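Local coordinates for putative cell adhesion protein (Bacteroides thetaiotaomicron, PDB 4DGU) that probably serves as a fimbrillin-like subunit of cell-surface pili that take part in adhesion, and binds zinc ions, at residues 105-110 against 127-132. Residues are numbered along the deposited sequence; the frame is centred on the assembly and turned at random.
Sequences QEHLFG and RMTVPV. With ZN (zinc ion), chain D.
Glu106 sets CG between its backbone N and carbonyl carbon (chi1 69°) and runs extended from there (chi2 -177°) to its carboxylate, while Arg127, with CG anti to its own N, places NE by a bend at chi3 (-76°); carboxylate and guanidinium meet with their planes nearly parallel. The grip is side-on and falls on one oxygen: OE1 of Glu106 accepts from Arg127 NE at 2.9 Å, nearly along its C-O axis, and from NH2 of the same arginine at 3.0 Å on the syn side. The other ends are held too, Glu106 OE2 by Ser39 and Arg127 NH1 by Ser30 OG and Phe34 O, which should fix the rotation of both groups. Leu108 lies beside the arginine, pointing the same way, and its CD2 rests 3.5 Å from Arg127 NE, adding an apolar flank to the salt bridge. Selenomethionine Met128 gives its backbone N to His107 O at 2.8 Å, and its CG packs 3.8 Å from Phe109 CB. Next along, a side chain replaces the backbone as acceptor: Thr129 OG1 takes the N-H of His107 at 3.1 Å in a fairly straight bond and also pairs with Asn188 OD1. Thr129 CG2 sits near CD2 at the edge of the imidazole, and the neighbouring NE2 binds zinc at 2.2 Å; two waters join the metal, one of them donating to Gln105 O. Leu108 and Arg127 form an antiparallel non-hydrogen-bonded pair at the open end of the 108-114/120-135 beta hairpin, where the strand containing Arg127 is interrupted before resuming at Val130. Salt bridge and threonine bond thus continue the cross-strand contacts past the hairpin's regular pairing, within the mixed beta sheet of this fimbrillin-like protein and including the zinc ligand His107.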
# COMPACT_ATOMS: atom_id res chain seq x y z
N GLN A 105 3.19 -22.77 -18.91
CA GLN A 105 3.34 -23.89 -17.98
C GLN A 105 4.06 -23.42 -16.72
O GLN A 105 5.07 -22.72 -16.80
CB GLN A 105 4.09 -25.06 -18.69
CG GLN A 105 4.62 -26.23 -17.82
CD GLN A 105 3.55 -27.01 -17.08
OE1 GLN A 105 3.62 -27.18 -15.85
NE2 GLN A 105 2.54 -27.51 -17.78
N GLU A 106 3.52 -23.79 -15.55
CA GLU A 106 4.11 -23.48 -14.25
C GLU A 106 5.47 -24.17 -14.07
O GLU A 106 5.68 -25.25 -14.63
CB GLU A 106 3.17 -23.93 -13.10
CG GLU A 106 3.01 -25.44 -12.94
CD GLU A 106 2.06 -25.92 -11.87
OE1 GLU A 106 1.68 -25.13 -10.97
OE2 GLU A 106 1.68 -27.12 -11.94
N HIS A 107 6.36 -23.55 -13.27
CA HIS A 107 7.67 -24.09 -12.94
C HIS A 107 7.88 -23.96 -11.45
O HIS A 107 7.72 -22.87 -10.87
CB HIS A 107 8.78 -23.40 -13.74
CG HIS A 107 8.79 -23.82 -15.18
ND1 HIS A 107 9.31 -25.06 -15.56
CD2 HIS A 107 8.28 -23.20 -16.26
CE1 HIS A 107 9.12 -25.13 -16.86
NE2 HIS A 107 8.50 -24.04 -17.33
N LEU A 108 8.14 -25.10 -10.82
CA LEU A 108 8.32 -25.23 -9.38
C LEU A 108 9.74 -25.71 -9.06
O LEU A 108 10.36 -26.47 -9.83
CB LEU A 108 7.25 -26.18 -8.76
CG LEU A 108 5.85 -26.27 -9.46
CD1 LEU A 108 5.02 -27.40 -8.88
CD2 LEU A 108 5.07 -25.01 -9.31
N PHE A 109 10.25 -25.21 -7.95
CA PHE A 109 11.57 -25.53 -7.45
C PHE A 109 11.46 -25.88 -5.99
O PHE A 109 10.91 -25.11 -5.21
CB PHE A 109 12.57 -24.39 -7.71
CG PHE A 109 13.97 -24.74 -7.30
CD1 PHE A 109 14.74 -25.59 -8.08
CD2 PHE A 109 14.51 -24.27 -6.11
CE1 PHE A 109 16.03 -25.95 -7.69
CE2 PHE A 109 15.80 -24.62 -5.73
CZ PHE A 109 16.55 -25.44 -6.53
N GLY A 110 11.95 -27.07 -5.63
CA GLY A 110 11.88 -27.56 -4.26
C GLY A 110 13.23 -27.83 -3.65
O GLY A 110 14.21 -28.07 -4.37
N ARG A 127 6.60 -22.02 -6.05
CA ARG A 127 6.16 -21.81 -7.43
C ARG A 127 6.96 -20.60 -7.93
O ARG A 127 6.87 -19.53 -7.30
CB ARG A 127 4.64 -21.62 -7.56
CG ARG A 127 4.14 -21.48 -9.01
CD ARG A 127 2.63 -21.62 -9.13
NE ARG A 127 2.19 -23.02 -9.02
CZ ARG A 127 1.60 -23.57 -7.96
NH1 ARG A 127 1.31 -22.84 -6.90
NH2 ARG A 127 1.25 -24.85 -7.97
N MSE A 128 7.82 -20.79 -8.96
CA MSE A 128 8.74 -19.76 -9.49
C MSE A 128 8.08 -18.88 -10.55
O MSE A 128 8.56 -17.77 -10.81
CB MSE A 128 10.04 -20.39 -10.04
CG MSE A 128 10.65 -21.47 -9.13
SE MSE A 128 10.83 -20.93 -7.26
CE MSE A 128 12.15 -19.44 -7.42
N THR A 129 6.99 -19.39 -11.16
CA THR A 129 6.14 -18.68 -12.11
C THR A 129 4.95 -18.07 -11.32
O THR A 129 4.79 -18.35 -10.12
CB THR A 129 5.70 -19.59 -13.24
OG1 THR A 129 5.20 -20.79 -12.65
CG2 THR A 129 6.84 -19.91 -14.23
N VAL A 130 4.11 -17.25 -12.00
CA VAL A 130 3.00 -16.53 -11.36
C VAL A 130 1.65 -17.00 -11.96
O VAL A 130 1.37 -16.66 -13.11
CB VAL A 130 3.20 -14.97 -11.47
CG1 VAL A 130 2.06 -14.19 -10.81
CG2 VAL A 130 4.56 -14.54 -10.89
N PRO A 131 0.80 -17.77 -11.23
CA PRO A 131 -0.51 -18.15 -11.79
C PRO A 131 -1.44 -16.96 -11.95
O PRO A 131 -1.36 -15.96 -11.20
CB PRO A 131 -1.09 -19.14 -10.77
CG PRO A 131 -0.04 -19.41 -9.79
CD PRO A 131 0.96 -18.30 -9.86
N VAL A 132 -2.32 -17.05 -12.94
CA VAL A 132 -3.30 -16.02 -13.26
C VAL A 132 -4.70 -16.61 -13.09
O VAL A 132 -5.01 -17.64 -13.71
CB VAL A 132 -3.09 -15.41 -14.68
CG1 VAL A 132 -4.01 -14.20 -14.89
CG2 VAL A 132 -1.64 -15.02 -14.92
ZN ZN D . 7.83 -23.75 -19.36
O HOH W 1 6.08 -22.36 -19.24
O HOH W 2 9.55 -22.73 -20.46